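Local coordinates for BH1974 protein (PDB 3ON5) that probably assists molybdenum-cofactor insertion into xanthine dehydrogenase, as its XdhC/CoxI-family relatives do, and carries a C-terminal Rossmann domain, at residues S219-Y224 with S332-L337. Sequence-based numbering, arbitrary orientation.
Sequences SNVGFY and SIVAQL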
loop_
_atom_site.group_PDB
_atom_site.type_symbol
_atom_site.label_atom_id
_atom_site.label_comp_id
_atom_site.label_asym_id
_atom_site.label_seq_id
_atom_site.Cartn_x
_atom_site.Cartn_y
_atom_site.Cartn_z
ATOM N N SER A 219 -0.226 17.074 -20.508
ATOM C CA SER A 219 -0.676 15.693 -20.682
ATOM C C SER A 219 -1.659 15.299 -19.565
ATOM O O SER A 219 -2.748 14.807 -19.865
ATOM C CB SER A 219 0.515 14.742 -20.705
ATOM O OG SER A 219 0.117 13.402 -20.943
ATOM N N ASN A 220 -1.301 15.603 -18.292
ATOM C CA ASN A 220 -2.092 15.313 -17.093
ATOM C C ASN A 220 -3.453 16.023 -17.119
ATOM O O ASN A 220 -4.447 15.432 -16.701
ATOM C CB ASN A 220 -1.330 15.712 -15.830
ATOM C CG ASN A 220 -0.103 14.886 -15.521
ATOM O OD1 ASN A 220 0.325 14.041 -16.295
ATOM N ND2 ASN A 220 0.509 15.116 -14.369
ATOM N N VAL A 221 -3.509 17.245 -17.647
ATOM C CA VAL A 221 -4.740 18.031 -17.750
ATOM C C VAL A 221 -5.596 17.525 -18.948
ATOM O O VAL A 221 -6.793 17.822 -18.972
ATOM C CB VAL A 221 -4.417 19.545 -17.852
ATOM C CG1 VAL A 221 -5.574 20.358 -18.424
ATOM C CG2 VAL A 221 -3.981 20.087 -16.489
ATOM N N GLY A 222 -5.022 16.744 -19.872
ATOM C CA GLY A 222 -5.803 16.142 -20.950
ATOM C C GLY A 222 -5.515 16.512 -22.392
ATOM O O GLY A 222 -6.337 16.232 -23.280
ATOM N N PHE A 223 -4.346 17.110 -22.651
ATOM C CA PHE A 223 -3.970 17.454 -24.008
ATOM C C PHE A 223 -3.243 16.347 -24.718
ATOM O O PHE A 223 -2.468 15.592 -24.115
ATOM C CB PHE A 223 -3.063 18.679 -24.022
ATOM C CG PHE A 223 -3.733 19.998 -23.755
ATOM C CD1 PHE A 223 -4.340 20.710 -24.786
ATOM C CD2 PHE A 223 -3.681 20.571 -22.499
ATOM C CE1 PHE A 223 -4.933 21.948 -24.543
ATOM C CE2 PHE A 223 -4.274 21.813 -22.258
ATOM C CZ PHE A 223 -4.902 22.487 -23.273
ATOM N N TYR A 224 -3.462 16.280 -26.039
ATOM C CA TYR A 224 -2.681 15.440 -26.949
ATOM C C TYR A 224 -1.431 16.258 -27.243
ATOM O O TYR A 224 -1.560 17.379 -27.732
ATOM C CB TYR A 224 -3.481 15.040 -28.194
ATOM C CG TYR A 224 -2.744 14.083 -29.107
ATOM C CD1 TYR A 224 -2.877 12.708 -28.958
ATOM C CD2 TYR A 224 -1.952 14.557 -30.160
ATOM C CE1 TYR A 224 -2.243 11.823 -29.830
ATOM C CE2 TYR A 224 -1.297 13.681 -31.022
ATOM C CZ TYR A 224 -1.451 12.317 -30.855
ATOM O OH TYR A 224 -0.828 11.451 -31.701
ATOM N N SER A 332 2.011 28.254 -15.570
ATOM C CA SER A 332 1.493 29.508 -16.110
ATOM C C SER A 332 0.855 29.295 -17.489
ATOM O O SER A 332 -0.232 29.811 -17.746
ATOM C CB SER A 332 2.622 30.525 -16.195
ATOM O OG SER A 332 2.146 31.737 -16.744
ATOM N N ILE A 333 1.494 28.483 -18.342
ATOM C CA ILE A 333 1.017 28.226 -19.694
ATOM C C ILE A 333 -0.218 27.326 -19.631
ATOM O O ILE A 333 -1.213 27.659 -20.267
ATOM C CB ILE A 333 2.137 27.627 -20.593
ATOM C CG1 ILE A 333 3.314 28.623 -20.735
ATOM C CG2 ILE A 333 1.584 27.268 -21.969
ATOM C CD1 ILE A 333 4.591 28.004 -21.160
ATOM N N VAL A 334 -0.177 26.226 -18.857
ATOM C CA VAL A 334 -1.306 25.285 -18.750
ATOM C C VAL A 334 -2.522 26.024 -18.127
ATOM O O VAL A 334 -3.639 25.859 -18.627
ATOM C CB VAL A 334 -0.945 23.997 -17.983
ATOM C CG1 VAL A 334 -2.115 23.035 -17.992
ATOM C CG2 VAL A 334 0.253 23.316 -18.629
ATOM N N ALA A 335 -2.288 26.904 -17.124
ATOM C CA ALA A 335 -3.313 27.768 -16.509
ATOM C C ALA A 335 -4.008 28.620 -17.583
ATOM O O ALA A 335 -5.238 28.600 -17.680
ATOM C CB ALA A 335 -2.680 28.656 -15.453
ATOM N N GLN A 336 -3.210 29.273 -18.455
ATOM C CA GLN A 336 -3.699 30.071 -19.586
ATOM C C GLN A 336 -4.496 29.220 -20.565
ATOM O O GLN A 336 -5.511 29.681 -21.074
ATOM C CB GLN A 336 -2.529 30.732 -20.325
ATOM C CG GLN A 336 -2.947 31.801 -21.334
ATOM C CD GLN A 336 -1.744 32.525 -21.844
ATOM O OE1 GLN A 336 -0.842 31.936 -22.431
ATOM N NE2 GLN A 336 -1.670 33.811 -21.585
ATOM N N LEU A 337 -4.050 27.989 -20.824
ATOM C CA LEU A 337 -4.707 27.089 -21.755
ATOM C C LEU A 337 -6.067 26.675 -21.214
ATOM O O LEU A 337 -7.046 26.780 -21.952
ATOM C CB LEU A 337 -3.835 25.867 -22.056
ATOM C CG LEU A 337 -2.556 26.142 -22.849
ATOM C CD1 LEU A 337 -1.804 24.867 -23.085
ATOM C CD2 LEU A 337 -2.856 26.768 -24.186
#
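Phe223 and Leu337 meet through apolar atoms alone, the far end of the aromatic ring lying against the leucine at an oblique angle: CZ of Phe223 is 3.7 Å from CB of Leu337. The same CZ of Phe223 lies 3.9 Å from CD1 of Leu337. The ring therefore bridges the root and one branch tip of Leu337. CB of Phe223 points toward helix 326-343, and with CG anti to the carbonyl carbon (chi1 -74°) CZ and CE2 of the ring reach Leu337. Replacing Phe223 by an alanine removes the whole ring, which is likely to leave CB and CD1 of Leu337 without their aromatic partner and open a gap beside the helix.

The second apolar pair is slighter, CG2 of Val221 resting 3.8 Å from CG1 of Val334, where the two side chains pass in opposite directions. No hydrogen bond spans the segments, and the CA atoms of these valines stay 8.1 Å apart.

Backbone bonding shapes one side: Gly222, with a positive phi of 117°, ends helix 211-221 in a Schellman motif, and its N bonds Ser219 O at 3.0 Å. Beyond it the chain runs on into the strand.

Both segments belong to the Rossmann domain, where helix 326-343 packs beside helix 211-221 over the parallel sheet. Leu202 of strand 200-205 touches both Phe223 and Leu337, and Ile331 of the second subunit packs on Val221 and Val334, placing the valine pair at a subunit interface.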